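Local coordinates for protein phospholyase (Arthrobacter aurescens, PDB 5G4I) that is a pyridoxal-phosphate-dependent phospholyase of the ethanolamine-phosphate phospho-lyase class, related to the class III transaminases, at residues R113-N118 with E297-F302; F215-L220 with Q268-E273; I249-Q254 with L276-K281. One frame throughout, in Å; residues are numbered along the deposited sequence.

Contact 1: R113-N118 with E297-F302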
loop_
_atom_site.group_PDB
_atom_site.type_symbol
_atom_site.label_atom_id
_atom_site.label_comp_id
_atom_site.label_asym_id
_atom_site.label_seq_id
_atom_site.Cartn_x
_atom_site.Cartn_y
_atom_site.Cartn_z
ATOM N N ARG A 113 -19.666 -1.037 6.903
ATOM C CA ARG A 113 -19.040 -1.428 5.643
ATOM C C ARG A 113 -17.481 -1.239 5.677
ATOM O O ARG A 113 -17.008 -0.468 6.533
ATOM C CB ARG A 113 -19.604 -0.594 4.462
ATOM C CG ARG A 113 -21.137 -0.847 4.139
ATOM C CD ARG A 113 -21.484 -2.259 3.716
ATOM N NE ARG A 113 -22.943 -2.295 3.356
ATOM C CZ ARG A 113 -23.919 -2.536 4.222
ATOM N NH1 ARG A 113 -23.699 -2.720 5.486
ATOM N NH2 ARG A 113 -25.197 -2.464 3.753
ATOM N N LEU A 114 -16.786 -1.892 4.740
ATOM C CA LEU A 114 -15.332 -1.929 4.800
ATOM C C LEU A 114 -14.753 -1.800 3.381
ATOM O O LEU A 114 -15.246 -2.438 2.413
ATOM C CB LEU A 114 -14.954 -3.357 5.374
ATOM C CG LEU A 114 -13.590 -3.969 5.320
ATOM C CD1 LEU A 114 -12.730 -3.155 6.285
ATOM C CD2 LEU A 114 -13.443 -5.380 5.816
ATOM N N PHE A 115 -13.625 -1.043 3.263
ATOM C CA PHE A 115 -12.666 -1.108 2.146
ATOM C C PHE A 115 -11.343 -1.674 2.740
ATOM O O PHE A 115 -10.762 -1.052 3.669
ATOM C CB PHE A 115 -12.345 0.269 1.578
ATOM C CG PHE A 115 -13.498 1.037 0.943
ATOM C CD1 PHE A 115 -14.284 1.872 1.683
ATOM C CD2 PHE A 115 -13.711 0.930 -0.415
ATOM C CE1 PHE A 115 -15.333 2.614 1.039
ATOM C CE2 PHE A 115 -14.729 1.630 -1.057
ATOM C CZ PHE A 115 -15.545 2.468 -0.304
ATOM N N LEU A 116 -10.827 -2.746 2.195
ATOM C CA LEU A 116 -9.522 -3.235 2.651
ATOM C C LEU A 116 -8.386 -2.575 1.791
ATOM O O LEU A 116 -8.587 -2.212 0.614
ATOM C CB LEU A 116 -9.486 -4.772 2.520
ATOM C CG LEU A 116 -10.242 -5.485 3.633
ATOM C CD1 LEU A 116 -10.618 -6.931 3.278
ATOM C CD2 LEU A 116 -9.463 -5.509 4.950
ATOM N N THR A 117 -7.182 -2.478 2.416
ATOM C CA THR A 117 -5.995 -1.934 1.769
ATOM C C THR A 117 -4.796 -2.789 2.225
ATOM O O THR A 117 -4.972 -3.799 2.935
ATOM C CB THR A 117 -5.743 -0.431 2.107
ATOM O OG1 THR A 117 -5.290 -0.347 3.479
ATOM C CG2 THR A 117 -6.959 0.457 1.814
ATOM N N ASN A 118 -3.561 -2.364 1.849
ATOM C CA ASN A 118 -2.343 -3.127 2.223
ATOM C C ASN A 118 -1.455 -2.371 3.271
ATOM O O ASN A 118 -0.345 -2.795 3.577
ATOM C CB ASN A 118 -1.542 -3.513 0.991
ATOM C CG ASN A 118 -2.386 -4.119 -0.101
ATOM O OD1 ASN A 118 -2.667 -3.417 -1.156
ATOM N ND2 ASN A 118 -2.897 -5.265 0.095
ATOM N N GLU A 297 -24.073 4.414 3.401
ATOM C CA GLU A 297 -24.248 5.521 2.497
ATOM C C GLU A 297 -22.939 5.973 1.836
ATOM O O GLU A 297 -22.883 6.176 0.647
ATOM C CB GLU A 297 -24.883 6.676 3.265
ATOM C CG GLU A 297 -24.836 8.059 2.587
ATOM C CD GLU A 297 -25.078 9.215 3.573
ATOM O OE1 GLU A 297 -26.268 9.360 3.974
ATOM O OE2 GLU A 297 -24.086 9.914 3.965
ATOM N N LEU A 298 -21.853 6.093 2.637
ATOM C CA LEU A 298 -20.572 6.557 2.114
ATOM C C LEU A 298 -19.966 5.521 1.156
ATOM O O LEU A 298 -19.398 5.914 0.070
ATOM C CB LEU A 298 -19.551 6.966 3.229
ATOM C CG LEU A 298 -19.972 8.296 3.960
ATOM C CD1 LEU A 298 -19.153 8.594 5.205
ATOM C CD2 LEU A 298 -19.927 9.552 3.076
ATOM N N LEU A 299 -19.940 4.232 1.581
ATOM C CA LEU A 299 -19.373 3.204 0.665
ATOM C C LEU A 299 -20.152 3.137 -0.669
ATOM O O LEU A 299 -19.583 3.024 -1.735
ATOM C CB LEU A 299 -19.254 1.834 1.387
ATOM C CG LEU A 299 -18.719 0.688 0.457
ATOM C CD1 LEU A 299 -17.731 -0.218 1.157
ATOM C CD2 LEU A 299 -19.881 -0.118 -0.174
ATOM N N ASP A 300 -21.499 3.126 -0.597
ATOM C CA ASP A 300 -22.295 2.997 -1.799
ATOM C C ASP A 300 -22.078 4.212 -2.764
ATOM O O ASP A 300 -21.917 4.028 -3.958
ATOM C CB ASP A 300 -23.800 2.958 -1.404
ATOM C CG ASP A 300 -24.756 2.812 -2.638
ATOM O OD1 ASP A 300 -24.700 1.792 -3.243
ATOM O OD2 ASP A 300 -25.558 3.740 -2.961
ATOM N N GLU A 301 -22.025 5.435 -2.231
ATOM C CA GLU A 301 -21.814 6.626 -3.011
ATOM C C GLU A 301 -20.483 6.564 -3.780
ATOM O O GLU A 301 -20.364 6.860 -4.961
ATOM C CB GLU A 301 -21.911 7.886 -2.139
ATOM C CG GLU A 301 -21.539 9.157 -2.860
ATOM C CD GLU A 301 -21.522 10.359 -1.954
ATOM O OE1 GLU A 301 -21.146 10.284 -0.797
ATOM O OE2 GLU A 301 -21.957 11.414 -2.405
ATOM N N PHE A 302 -19.425 6.189 -3.003
ATOM C CA PHE A 302 -18.086 6.190 -3.635
ATOM C C PHE A 302 -18.004 5.131 -4.744
ATOM O O PHE A 302 -17.396 5.399 -5.819
ATOM C CB PHE A 302 -16.964 5.921 -2.561
ATOM C CG PHE A 302 -15.539 6.107 -3.051
ATOM C CD1 PHE A 302 -14.982 7.377 -3.224
ATOM C CD2 PHE A 302 -14.710 4.953 -3.314
ATOM C CE1 PHE A 302 -13.654 7.491 -3.633
ATOM C CE2 PHE A 302 -13.413 5.128 -3.747
ATOM C CZ PHE A 302 -12.899 6.344 -3.909
#

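Contact 2: F215-L220 with Q268-E273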
loop_
_atom_site.group_PDB
_atom_site.type_symbol
_atom_site.label_atom_id
_atom_site.label_comp_id
_atom_site.label_asym_id
_atom_site.label_seq_id
_atom_site.Cartn_x
_atom_site.Cartn_y
_atom_site.Cartn_z
ATOM N N PHE A 215 -11.780 16.539 9.751
ATOM C CA PHE A 215 -10.835 16.542 10.899
ATOM C C PHE A 215 -10.292 15.110 11.016
ATOM O O PHE A 215 -11.104 14.166 11.093
ATOM C CB PHE A 215 -11.594 16.964 12.212
ATOM C CG PHE A 215 -10.838 16.761 13.491
ATOM C CD1 PHE A 215 -9.655 17.393 13.707
ATOM C CD2 PHE A 215 -11.387 15.970 14.540
ATOM C CE1 PHE A 215 -8.962 17.292 14.944
ATOM C CE2 PHE A 215 -10.686 15.842 15.712
ATOM C CZ PHE A 215 -9.496 16.491 15.946
ATOM N N LEU A 216 -8.988 14.983 11.024
ATOM C CA LEU A 216 -8.303 13.681 11.028
ATOM C C LEU A 216 -7.408 13.672 12.275
ATOM O O LEU A 216 -6.637 14.632 12.544
ATOM C CB LEU A 216 -7.380 13.585 9.777
ATOM C CG LEU A 216 -6.400 12.437 9.679
ATOM C CD1 LEU A 216 -7.062 11.075 9.747
ATOM C CD2 LEU A 216 -5.553 12.576 8.401
ATOM N N PHE A 217 -7.470 12.609 13.114
ATOM C CA PHE A 217 -6.750 12.600 14.421
ATOM C C PHE A 217 -6.453 11.178 14.852
ATOM O O PHE A 217 -7.242 10.243 14.619
ATOM C CB PHE A 217 -7.541 13.357 15.535
ATOM C CG PHE A 217 -8.762 12.616 16.067
ATOM C CD1 PHE A 217 -9.913 12.451 15.299
ATOM C CD2 PHE A 217 -8.778 12.083 17.363
ATOM C CE1 PHE A 217 -11.037 11.789 15.829
ATOM C CE2 PHE A 217 -9.902 11.436 17.900
ATOM C CZ PHE A 217 -11.025 11.291 17.130
ATOM N N ASP A 218 -5.297 11.046 15.566
ATOM C CA ASP A 218 -4.975 9.870 16.402
ATOM C C ASP A 218 -5.552 10.049 17.771
ATOM O O ASP A 218 -5.128 10.994 18.495
ATOM C CB ASP A 218 -3.437 9.720 16.480
ATOM C CG ASP A 218 -2.910 8.819 17.591
ATOM O OD1 ASP A 218 -3.678 7.985 18.129
ATOM O OD2 ASP A 218 -1.672 8.988 17.913
ATOM N N PRO A 219 -6.508 9.227 18.209
ATOM C CA PRO A 219 -7.137 9.446 19.586
ATOM C C PRO A 219 -6.179 9.512 20.775
ATOM O O PRO A 219 -6.451 10.184 21.762
ATOM C CB PRO A 219 -8.056 8.193 19.729
ATOM C CG PRO A 219 -8.473 7.886 18.335
ATOM C CD PRO A 219 -7.226 8.144 17.467
ATOM N N LEU A 220 -5.034 8.828 20.712
ATOM C CA LEU A 220 -3.998 8.872 21.769
ATOM C C LEU A 220 -3.118 10.143 21.677
ATOM O O LEU A 220 -2.312 10.451 22.635
ATOM C CB LEU A 220 -3.089 7.620 21.748
ATOM C CG LEU A 220 -3.748 6.406 22.463
ATOM C CD1 LEU A 220 -2.934 5.127 22.163
ATOM C CD2 LEU A 220 -3.846 6.601 23.993
ATOM N N GLN A 268 -13.301 5.734 21.221
ATOM C CA GLN A 268 -14.295 5.437 22.265
ATOM C C GLN A 268 -13.900 6.127 23.557
ATOM O O GLN A 268 -14.781 6.165 24.489
ATOM C CB GLN A 268 -14.438 3.843 22.437
ATOM C CG GLN A 268 -15.041 3.166 21.221
ATOM C CD GLN A 268 -14.948 1.631 21.096
ATOM O OE1 GLN A 268 -14.035 1.098 21.508
ATOM N NE2 GLN A 268 -15.909 1.019 20.397
ATOM N N MET A 269 -12.683 6.642 23.747
ATOM C CA MET A 269 -12.358 7.546 24.901
ATOM C C MET A 269 -13.141 8.850 24.866
ATOM O O MET A 269 -13.190 9.528 25.960
ATOM C CB MET A 269 -10.852 7.811 24.979
ATOM C CG MET A 269 -9.935 6.624 25.134
ATOM S SD MET A 269 -8.193 6.964 25.296
ATOM C CE MET A 269 -7.743 7.655 23.667
ATOM N N PHE A 270 -13.771 9.214 23.756
ATOM C CA PHE A 270 -14.528 10.460 23.579
ATOM C C PHE A 270 -15.952 10.116 23.277
ATOM O O PHE A 270 -16.325 8.997 22.816
ATOM C CB PHE A 270 -13.857 11.249 22.451
ATOM C CG PHE A 270 -12.334 11.417 22.639
ATOM C CD1 PHE A 270 -11.832 12.283 23.591
ATOM C CD2 PHE A 270 -11.409 10.721 21.863
ATOM C CE1 PHE A 270 -10.472 12.455 23.805
ATOM C CE2 PHE A 270 -10.067 10.851 22.105
ATOM C CZ PHE A 270 -9.576 11.725 23.035
ATOM N N ASN A 271 -16.831 11.095 23.423
ATOM C CA ASN A 271 -18.221 10.888 23.078
ATOM C C ASN A 271 -18.473 11.296 21.598
ATOM O O ASN A 271 -19.072 12.337 21.249
ATOM C CB ASN A 271 -19.145 11.677 24.024
ATOM C CG ASN A 271 -20.622 11.373 23.781
ATOM O OD1 ASN A 271 -21.018 10.321 23.213
ATOM N ND2 ASN A 271 -21.466 12.334 24.168
ATOM N N VAL A 272 -17.936 10.463 20.698
ATOM C CA VAL A 272 -17.924 10.719 19.259
ATOM C C VAL A 272 -18.096 9.393 18.483
ATOM O O VAL A 272 -17.629 8.329 18.950
ATOM C CB VAL A 272 -16.590 11.380 18.785
ATOM C CG1 VAL A 272 -15.371 10.420 18.783
ATOM C CG2 VAL A 272 -16.703 12.017 17.394
ATOM N N GLU A 273 -18.815 9.459 17.368
ATOM C CA GLU A 273 -18.909 8.296 16.417
ATOM C C GLU A 273 -18.438 8.844 15.074
ATOM O O GLU A 273 -19.140 9.581 14.365
ATOM C CB GLU A 273 -20.303 7.700 16.242
ATOM C CG GLU A 273 -20.261 6.475 15.319
ATOM C CD GLU A 273 -21.662 5.878 15.037
ATOM O OE1 GLU A 273 -22.521 5.807 15.970
ATOM O OE2 GLU A 273 -21.962 5.483 13.879
#

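Contact 3: I249-Q254 with L276-K281. With PLP (pyridoxal-5'-phosphate), chain C; PO4 (phosphate ion), chain D.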
loop_
_atom_site.group_PDB
_atom_site.type_symbol
_atom_site.label_atom_id
_atom_site.label_comp_id
_atom_site.label_asym_id
_atom_site.label_seq_id
_atom_site.Cartn_x
_atom_site.Cartn_y
_atom_site.Cartn_z
ATOM N N ILE A 249 -12.527 11.690 10.718
ATOM C CA ILE A 249 -11.755 10.464 10.495
ATOM C C ILE A 249 -10.964 10.173 11.822
ATOM O O ILE A 249 -10.101 10.968 12.211
ATOM C CB ILE A 249 -10.733 10.507 9.338
ATOM C CG1 ILE A 249 -11.391 10.900 7.975
ATOM C CG2 ILE A 249 -10.019 9.122 9.184
ATOM C CD1 ILE A 249 -10.378 11.315 6.931
ATOM N N SER A 250 -11.217 8.988 12.439
ATOM C CA SER A 250 -10.295 8.491 13.512
ATOM C C SER A 250 -9.239 7.587 12.903
ATOM O O SER A 250 -9.631 6.497 12.359
ATOM C CB SER A 250 -11.056 7.724 14.605
ATOM O OG SER A 250 -10.168 7.341 15.650
ATOM N N ASP A 251 -7.964 7.980 13.042
ATOM C CA ASP A 251 -6.812 7.155 12.595
ATOM C C ASP A 251 -6.462 6.262 13.806
ATOM O O ASP A 251 -5.981 6.752 14.812
ATOM C CB ASP A 251 -5.672 8.076 12.199
ATOM C CG ASP A 251 -4.406 7.337 11.795
ATOM O OD1 ASP A 251 -4.259 6.169 12.163
ATOM O OD2 ASP A 251 -3.510 7.996 11.184
ATOM N N GLU A 252 -6.814 4.964 13.655
ATOM C CA GLU A 252 -6.627 3.927 14.696
ATOM C C GLU A 252 -5.375 3.145 14.504
ATOM O O GLU A 252 -5.221 2.080 15.147
ATOM C CB GLU A 252 -7.848 3.020 14.761
ATOM C CG GLU A 252 -9.109 3.725 15.211
ATOM C CD GLU A 252 -9.199 4.044 16.692
ATOM O OE1 GLU A 252 -8.488 3.387 17.476
ATOM O OE2 GLU A 252 -10.013 4.931 17.027
ATOM N N VAL A 253 -4.423 3.623 13.725
ATOM C CA VAL A 253 -3.177 2.829 13.532
ATOM C C VAL A 253 -2.437 2.656 14.822
ATOM O O VAL A 253 -1.906 1.499 15.049
ATOM C CB VAL A 253 -2.281 3.458 12.393
ATOM C CG1 VAL A 253 -0.953 2.736 12.321
ATOM C CG2 VAL A 253 -3.000 3.443 11.079
ATOM N N GLN A 254 -2.371 3.640 15.686
ATOM C CA GLN A 254 -1.700 3.551 17.009
ATOM C C GLN A 254 -2.628 3.107 18.156
ATOM O O GLN A 254 -2.134 2.444 19.120
ATOM C CB GLN A 254 -1.079 4.905 17.485
ATOM C CG GLN A 254 -0.010 5.449 16.576
ATOM C CD GLN A 254 1.316 4.696 16.698
ATOM O OE1 GLN A 254 1.620 4.078 17.672
ATOM N NE2 GLN A 254 2.092 4.796 15.680
ATOM N N LEU A 276 -15.642 7.758 9.403
ATOM C CA LEU A 276 -14.565 6.987 8.753
ATOM C C LEU A 276 -13.537 6.645 9.842
ATOM O O LEU A 276 -13.187 7.486 10.693
ATOM C CB LEU A 276 -13.811 7.914 7.719
ATOM C CG LEU A 276 -14.652 8.240 6.421
ATOM C CD1 LEU A 276 -14.241 9.613 5.812
ATOM C CD2 LEU A 276 -14.542 7.119 5.424
ATOM N N VAL A 277 -13.097 5.367 9.781
ATOM C CA VAL A 277 -12.075 4.812 10.750
ATOM C C VAL A 277 -10.992 4.104 9.933
ATOM O O VAL A 277 -11.316 3.259 9.107
ATOM C CB VAL A 277 -12.709 3.844 11.802
ATOM C CG1 VAL A 277 -11.643 3.358 12.746
ATOM C CG2 VAL A 277 -13.823 4.523 12.552
ATOM N N THR A 278 -9.742 4.525 10.132
ATOM C CA THR A 278 -8.607 3.893 9.374
ATOM C C THR A 278 -7.751 3.069 10.349
ATOM O O THR A 278 -7.661 3.325 11.539
ATOM C CB THR A 278 -7.773 4.982 8.655
ATOM O OG1 THR A 278 -7.275 5.882 9.635
ATOM C CG2 THR A 278 -8.611 5.751 7.627
ATOM N N MET A 279 -7.062 2.066 9.798
ATOM C CA MET A 279 -6.280 1.124 10.624
ATOM C C MET A 279 -5.160 0.528 9.745
ATOM O O MET A 279 -5.152 0.578 8.503
ATOM C CB MET A 279 -7.192 0.103 11.257
ATOM C CG MET A 279 -7.847 -0.717 10.282
ATOM S SD MET A 279 -9.308 -1.692 10.974
ATOM C CE MET A 279 -10.282 -0.703 11.461
ATOM N N GLY A 280 -4.201 -0.102 10.446
ATOM C CA GLY A 280 -3.018 -0.724 9.806
ATOM C C GLY A 280 -2.222 -1.398 10.931
ATOM O O GLY A 280 -2.763 -2.151 11.755
ATOM N N LYS A 281 -0.920 -1.064 11.020
ATOM C CA LYS A 281 0.129 -1.674 11.890
ATOM C C LYS A 281 -0.227 -3.069 12.466
ATOM O O LYS A 281 0.190 -4.103 11.881
ATOM C CB LYS A 281 0.721 -0.627 12.815
ATOM C CG LYS A 281 1.700 0.342 12.118
ATOM C CD LYS A 281 2.403 1.328 13.102
ATOM C CE LYS A 281 3.458 2.322 12.446
ATOM N NZ LYS A 281 2.692 3.561 12.143
HETATM N N1 PLP C . -1.014 6.872 10.887
HETATM C C2 PLP C . -0.486 6.580 12.099
HETATM C C2A PLP C . -1.114 7.143 13.348
HETATM C C3 PLP C . 0.708 5.704 12.202
HETATM O O3 PLP C . 1.255 5.395 13.410
HETATM C C4 PLP C . 1.280 5.180 10.942
HETATM C C4A PLP C . 2.470 4.300 10.942
HETATM C C5 PLP C . 0.608 5.575 9.680
HETATM C C6 PLP C . -0.508 6.406 9.732
HETATM C C5A PLP C . 1.132 5.082 8.350
HETATM O O4P PLP C . 1.260 3.663 8.385
HETATM P P PLP C . 2.048 2.885 7.216
HETATM O O1P PLP C . 3.504 3.103 7.552
HETATM O O2P PLP C . 1.584 1.454 7.354
HETATM O O3P PLP C . 1.590 3.570 5.951
HETATM P P PO4 D . 6.278 3.737 15.116
HETATM O O1 PO4 D . 5.047 4.122 15.698
HETATM O O2 PO4 D . 6.617 2.250 15.183
HETATM O O3 PO4 D . 7.136 4.181 16.295
HETATM O O4 PO4 D . 6.715 4.355 13.814
HETATM O O HOH W 1 -4.730 -0.331 13.522
#

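Contact 1: R113-N118 with E297-F302
Leu299 lays its CD1 methyl over one face of the Phe115 ring, and this CH-pi contact is the middle of the meeting between strand 113-117 and helix 297-302. CD1 of Leu299 stands 3.9 Å from the Phe115 centroid, 18° off the ring normal, shifted toward the rim at CE1. The branch point joins in, CG of Leu299 lying 3.7 Å from CZ of Phe115. Chi1 of Leu299 (178°) sets CG anti to the backbone N, which puts that branch carbon beside the ring.

The aromatic partner of Phe115 is Phe302, one helical turn on from Leu299. Its plane stands at 88° to that of Phe115 with centroids 5.9 Å apart, and the approach is oblique, CD2 of Phe302 coming to 4.0 Å from CZ of Phe115.

Aliphatic contact completes the set. CB of Arg113 meets CD1 of Leu299 at 3.8 Å, while the guanidinium leads away from the helix. The same methyl also rests 3.6 Å from the carbonyl O of Leu114; the Leu114 side chain points away from helix 297-302, against helix 94-104.

An alanine in place of Phe115 would probably open a gap between strand and helix, depriving Leu299 CD1 of its aromatic face and Phe302 CD2 of its neighbour.

Phe115 also touches Leu126 and Ile130 of helix 120-135, and Leu299 packs on Ile27 of the second subunit. Backbone polarity is met elsewhere, Phe115 bonding to Val292 of strand 290-294 and Leu114 to the second subunit. What ties this helix to the strand that is outermost in this chain's large-domain sheet is therefore apolar: shape and ring orientation, rather than polar pairing, define the fit.

Contact 2: F215-L220 with Q268-E273
The Phe270 ring presents its edge to Pro219, whose carbonyl O lies in the ring plane, 3.7 Å from CE2 of Phe270 and equally near CZ. One face of the same ring is covered within its own segment by CB of Met269, placed toward the rim. Phe217 in turn receives Phe270 at its edge, the two CE2 atoms of Phe217 and Phe270 being 4.2 Å apart. CB of Pro219 adds an aliphatic touch at 4.1 Å from CE2 of Phe270.

This is the point where strand 214-217 ends and the chain turns through an Asx turn: OD1 of Asp218 accepts from the backbone N of Leu220 at 3.0 Å, the N-H coming from 62° above the carboxylate plane. OD2 of Asp218 is held separately by the hydroxyl of Ser222, so both carboxylate oxygens help to fix the turn that carries Pro219 and Leu220.

The facing segment 268-273 lies in the loop between strands 247-251 and 276-279. Its Met269 chain bends at chi3 (-67°), bringing CE to 3.4 Å from the carbonyl O of Pro219. That methyl also meets CD2 of Leu220 at 4.1 Å, where the two side chains cross at about a right angle. Phe270 packs on Ile234 and Glu235 of helix 233-243.

Contact 3: I249-Q254 with L276-K281
Ser250 N donates to Leu276 O, and its O accepts from Thr278 N, both at 3.0 Å. Thr278 O takes the N-H of Glu252 at 2.8 Å, completing a parallel pairing. Thr278 OG1 is bonded to OD1 of Asn124. Glu252 OE2 is bonded to Ser250 OG and Tyr267 N, OE1 to Ser255 OG and Gly266 N. A water bridges Gly280 N and Glu252 O.

Asp251 OD1 accepts from Val253 N at 3.0 Å in an Asx turn, while OD2, bonded to His148 and Asn124, lies 2.8 Å from N1 of pyridoxal phosphate. Lys281 NZ is joined to C4A of the cofactor at 1.4 Å and donates weakly to its O3. Such a Schiff base, with aspartate at the pyridine nitrogen near C-terminal ends of parallel strands, is characteristic of fold-type I enzymes, including class III transaminases. Gln254 NE2 lies very close to cofactor O3 and donates to O1 of a phosphate ion; its OE1 accepts from Arg414. Val253 CG1 touches both cofactor C3 and Lys281 CG.

Strand 214-217 flanks strand 247-251, antiparallel strand 290-294 flanks strand 276-279, and helix 120-135 covers the sheet face carrying Ile249 and Thr278.

How the contacts relate
All three contacts are buried and reach one mixed sheet, contact 3 with both segments, contacts 1 and 2 with one each. The centre of contact 3 lies about 7 Å from the chain centre, those of contacts 2 and 1 about 12 and 21 Å, the last where the strand outermost within this chain meets the second subunit. Contact 3 is backbone pairing and cofactor bonding, whereas contacts 1 and 2 are apolar between their segments. Contacts 2 and 3 touch, Phe217 O lying 2.9 Å from Asp251 N, a probable hydrogen bond. Contacts 1 and 3 both pack on helix 120-135. Contacts 2 and 3 fall within the loop closed by contact 1, their segments alternating along the chain.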